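Local atomic coordinates of sugar phosphate isomerase/epimerase (Parabacteroides distasonis, PDB entry 3OBE), a protein that probably acts as an isomerase or epimerase on sugar substrates, as a member of the xylose isomerase-like TIM-barrel family. Residues T198-E201 and E202-K206; N207-P210 and D211-M214. One frame throughout, in Å; residues are numbered along the deposited sequence.

Interaction 1: residues T198-E201 and E202-K206; sequences TYIE and ELFLK
Tyr199 O, Ile200 O and Glu201 O accept the amide protons of Leu203, Phe204 and Leu205 in three successive i-to-i+4 hydrogen bonds, the first turn of an alpha-helix with Tyr199 at its N-cap position. The bond from Leu205 N to Glu201 O is 2.9 Å long.

A water bridges the start of the helix: it accepts from Tyr199 N and donates to Glu202 OE1 at 2.7 Å. Glu202 runs back toward the helix start because its chain is extended, CG lying anti to the backbone N (chi1 175°), and its OE1 comes to the edge of the Tyr199 ring, near the ring plane.

Van der Waals contacts complete the turn. Thr198 CG2 lies 3.7 Å from Glu202 CD, the two side chains crossing at about a right angle, and also makes an apolar contact with Leu203 CG at 3.8 Å. Further on, Ile200 and Phe204 lie side by side and point the same way; Ile200 CG2 makes a CH-pi contact over one face of the Phe204 ring, 4.0 Å from its centroid and offset toward the rim.

Thr198 pairs with Val178 of strand 177-178 in a two-stranded antiparallel sheet. Leu203 and Phe204 pack on helix 142-160, where Phe152 meets the Phe204 ring edge-to-face, while Glu201, Phe204 and Leu205 touch Phe215 of strand 213-218.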
loop_
_atom_site.group_PDB
_atom_site.type_symbol
_atom_site.label_atom_id
_atom_site.label_comp_id
_atom_site.label_asym_id
_atom_site.label_seq_id
_atom_site.Cartn_x
_atom_site.Cartn_y
_atom_site.Cartn_z
ATOM N N THR A 198 3.864 10.123 21.955
ATOM C CA THR A 198 2.732 9.708 21.152
ATOM C C THR A 198 3.217 8.917 19.974
ATOM O O THR A 198 4.165 9.319 19.310
ATOM C CB THR A 198 1.959 10.952 20.633
ATOM O OG1 THR A 198 1.714 11.864 21.719
ATOM C CG2 THR A 198 0.630 10.578 20.010
ATOM N N TYR A 199 2.509 7.843 19.625
ATOM C CA TYR A 199 2.863 7.094 18.444
ATOM C C TYR A 199 2.890 7.990 17.221
ATOM O O TYR A 199 1.989 8.814 17.008
ATOM C CB TYR A 199 1.869 5.982 18.181
ATOM C CG TYR A 199 1.859 4.884 19.183
ATOM C CD1 TYR A 199 2.975 4.066 19.362
ATOM C CD2 TYR A 199 0.679 4.589 19.874
ATOM C CE1 TYR A 199 2.934 3.028 20.258
ATOM C CE2 TYR A 199 0.624 3.521 20.739
ATOM C CZ TYR A 199 1.748 2.766 20.921
ATOM O OH TYR A 199 1.706 1.741 21.825
ATOM N N ILE A 200 3.910 7.817 16.397
ATOM C CA ILE A 200 3.973 8.543 15.133
ATOM C C ILE A 200 2.710 8.341 14.280
ATOM O O ILE A 200 2.140 9.295 13.724
ATOM C CB ILE A 200 5.270 8.234 14.366
ATOM C CG1 ILE A 200 6.489 8.789 15.144
ATOM C CG2 ILE A 200 5.219 8.879 12.951
ATOM C CD1 ILE A 200 7.849 8.240 14.616
ATOM N N GLU A 201 2.279 7.098 14.127
ATOM C CA GLU A 201 1.087 6.799 13.348
ATOM C C GLU A 201 -0.113 7.608 13.864
ATOM O O GLU A 201 -0.899 8.145 13.077
ATOM C CB GLU A 201 0.781 5.289 13.380
ATOM C CG GLU A 201 -0.305 4.827 12.428
ATOM C CD GLU A 201 0.051 4.711 10.962
ATOM O OE1 GLU A 201 1.193 5.047 10.565
ATOM O OE2 GLU A 201 -0.861 4.271 10.180
ATOM N N GLU A 202 -0.275 7.654 15.193
ATOM C CA GLU A 202 -1.344 8.416 15.812
ATOM C C GLU A 202 -1.283 9.887 15.474
ATOM O O GLU A 202 -2.299 10.527 15.201
ATOM C CB GLU A 202 -1.380 8.170 17.346
ATOM C CG GLU A 202 -2.368 9.003 18.087
ATOM C CD GLU A 202 -2.498 8.629 19.548
ATOM O OE1 GLU A 202 -2.014 7.577 19.935
ATOM O OE2 GLU A 202 -3.069 9.410 20.301
ATOM N N LEU A 203 -0.085 10.470 15.516
ATOM C CA LEU A 203 0.088 11.834 15.152
ATOM C C LEU A 203 -0.309 12.094 13.683
ATOM O O LEU A 203 -0.937 13.114 13.390
ATOM C CB LEU A 203 1.521 12.295 15.417
ATOM C CG LEU A 203 1.886 12.376 16.885
ATOM C CD1 LEU A 203 3.449 12.465 16.976
ATOM C CD2 LEU A 203 1.145 13.561 17.560
ATOM N N PHE A 204 0.059 11.196 12.782
ATOM C CA PHE A 204 -0.316 11.347 11.383
ATOM C C PHE A 204 -1.832 11.262 11.226
ATOM O O PHE A 204 -2.439 12.090 10.534
ATOM C CB PHE A 204 0.309 10.288 10.474
ATOM C CG PHE A 204 1.775 10.402 10.237
ATOM C CD1 PHE A 204 2.524 11.527 10.534
ATOM C CD2 PHE A 204 2.427 9.328 9.704
ATOM C CE1 PHE A 204 3.894 11.567 10.257
ATOM C CE2 PHE A 204 3.755 9.365 9.425
ATOM C CZ PHE A 204 4.512 10.469 9.711
ATOM N N LEU A 205 -2.456 10.314 11.888
ATOM C CA LEU A 205 -3.922 10.241 11.882
ATOM C C LEU A 205 -4.599 11.505 12.368
ATOM O O LEU A 205 -5.541 12.026 11.729
ATOM C CB LEU A 205 -4.374 9.022 12.697
ATOM C CG LEU A 205 -4.070 7.678 12.015
ATOM C CD1 LEU A 205 -3.890 6.548 13.045
ATOM C CD2 LEU A 205 -5.178 7.261 11.031
ATOM N N LYS A 206 -4.164 11.963 13.522
ATOM C CA LYS A 206 -4.815 13.110 14.166
ATOM C C LYS A 206 -4.561 14.419 13.478
ATOM O O LYS A 206 -5.369 15.363 13.610
ATOM C CB LYS A 206 -4.452 13.207 15.629
ATOM C CG LYS A 206 -4.784 11.904 16.348
ATOM C CD LYS A 206 -5.833 11.958 17.350
ATOM C CE LYS A 206 -5.621 10.853 18.369
ATOM N NZ LYS A 206 -6.702 10.814 19.364
HETATM O O HOH W 1 0.204 7.431 21.463
#

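Interaction 2: residues N207-P210 and D211-M214; sequences NTDP and DKVM
Thr208 meets Val213 at about a right angle, with 3.7 Å between Thr208 CB and Val213 CB, while Thr208 OG1 is hydrogen-bonded to Phe204 O in the preceding helix.

Asp209 organises the turn with both backbone and side chain. Its O takes two amide protons: Val213 N lies nearly in line with the carbonyl bond, whereas Lys212 N, 2.8 Å from Asp209 O, sits above the carbonyl plane. Its CG stands opposite the backbone N (chi1 -174°), directing the carboxylate forward so that OD1 accepts from Asp211 N at 2.8 Å, the bond that defines an Asx turn, its donor above the carboxylate plane. Asp209 OD2 lies 3.6 Å from Lys212 CE, and a water joins it to Lys212 NZ; another water donates to both Asp209 OD1 and Asp211 OD2, bridging two carboxylates that might otherwise repel. Replacing Asp209 by alanine would probably leave the Asp211 amide without this acceptor and the Lys212 ammonium without its water-linked counter-charge.

Pro210 follows at the bend and touches Asn238 and Arg239. Thr208 and Val213 pack on Asn153 of helix 142-160, and Met214 enters the parallel barrel sheet, bonded through its backbone to Trp166 and Tyr168 of strand 165-169.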
loop_
_atom_site.group_PDB
_atom_site.type_symbol
_atom_site.label_atom_id
_atom_site.label_comp_id
_atom_site.label_asym_id
_atom_site.label_seq_id
_atom_site.Cartn_x
_atom_site.Cartn_y
_atom_site.Cartn_z
ATOM N N ASN A 207 -3.483 14.503 12.701
ATOM C CA ASN A 207 -3.126 15.753 12.042
ATOM C C ASN A 207 -3.374 15.772 10.529
ATOM O O ASN A 207 -3.000 16.725 9.865
ATOM C CB ASN A 207 -1.665 16.111 12.363
ATOM C CG ASN A 207 -1.521 16.556 13.805
ATOM O OD1 ASN A 207 -1.964 17.641 14.159
ATOM N ND2 ASN A 207 -0.970 15.693 14.654
ATOM N N THR A 208 -4.044 14.740 10.015
ATOM C CA THR A 208 -4.463 14.704 8.601
ATOM C C THR A 208 -5.982 14.674 8.503
ATOM O O THR A 208 -6.665 14.213 9.400
ATOM C CB THR A 208 -3.876 13.520 7.811
ATOM O OG1 THR A 208 -4.166 12.278 8.448
ATOM C CG2 THR A 208 -2.358 13.654 7.712
ATOM N N ASP A 209 -6.466 15.259 7.427
ATOM C CA ASP A 209 -7.899 15.366 7.156
ATOM C C ASP A 209 -8.393 14.101 6.521
ATOM O O ASP A 209 -7.873 13.737 5.449
ATOM C CB ASP A 209 -8.080 16.512 6.159
ATOM C CG ASP A 209 -9.524 16.865 5.879
ATOM O OD1 ASP A 209 -10.461 16.025 5.977
ATOM O OD2 ASP A 209 -9.721 18.044 5.476
ATOM N N PRO A 210 -9.463 13.468 7.078
ATOM C CA PRO A 210 -9.982 12.226 6.481
ATOM C C PRO A 210 -10.401 12.369 5.019
ATOM O O PRO A 210 -10.350 11.399 4.295
ATOM C CB PRO A 210 -11.195 11.855 7.353
ATOM C CG PRO A 210 -11.023 12.642 8.656
ATOM C CD PRO A 210 -10.106 13.809 8.370
ATOM N N ASP A 211 -10.810 13.556 4.602
ATOM C CA ASP A 211 -11.209 13.779 3.207
ATOM C C ASP A 211 -10.018 13.960 2.266
ATOM O O ASP A 211 -10.174 13.906 1.040
ATOM C CB ASP A 211 -12.175 14.976 3.125
ATOM C CG ASP A 211 -13.508 14.722 3.877
ATOM O OD1 ASP A 211 -13.935 13.535 3.972
ATOM O OD2 ASP A 211 -14.105 15.717 4.372
ATOM N N LYS A 212 -8.819 14.173 2.804
ATOM C CA LYS A 212 -7.612 14.336 1.985
ATOM C C LYS A 212 -6.669 13.114 2.050
ATOM O O LYS A 212 -5.984 12.858 1.116
ATOM C CB LYS A 212 -6.819 15.549 2.433
ATOM C CG LYS A 212 -7.540 16.885 2.252
ATOM C CD LYS A 212 -6.731 18.017 2.888
ATOM C CE LYS A 212 -7.490 19.352 2.948
ATOM N NZ LYS A 212 -6.726 20.389 3.667
ATOM N N VAL A 213 -6.599 12.457 3.205
ATOM C CA VAL A 213 -5.611 11.453 3.485
ATOM C C VAL A 213 -6.244 10.209 4.073
ATOM O O VAL A 213 -7.004 10.298 5.043
ATOM C CB VAL A 213 -4.560 12.002 4.479
ATOM C CG1 VAL A 213 -3.590 10.881 4.988
ATOM C CG2 VAL A 213 -3.786 13.147 3.833
HETATM N N MSE A 214 -5.891 9.048 3.495
HETATM C CA MSE A 214 -6.220 7.774 4.134
HETATM C C MSE A 214 -4.922 6.998 4.375
HETATM O O MSE A 214 -3.811 7.481 4.068
HETATM C CB MSE A 214 -7.234 6.998 3.286
HETATM C CG MSE A 214 -6.808 6.707 1.842
HETATM SE SE MSE A 214 -5.670 5.131 1.693
HETATM C CE MSE A 214 -5.499 5.202 -0.250
HETATM O O HOH W 2 -7.759 19.695 6.178
HETATM O O HOH W 3 -12.747 16.283 7.151
HETATM O O HOH W 4 -9.312 8.904 5.798
#

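How the interactions relate
Followed from the N terminus, the chain leaves the short strand 198-199 and enters interaction 1, the opening turn of helix 200-207; interaction 2 then closes the tight loop that delivers the chain to strand 213-218. The two are in series, neither nesting nor crossing, with centres about 12 Å apart. Together they illustrate a helix-to-strand passage in a TIM barrel, local contacts shaping first the helix start and then the turn into the sheet. Helix 142-160 borders both, and Arg239 donates hydrogen bonds to Leu205 O, Thr208 OG1 and Val213 O, so it links the helix, the loop and the strand.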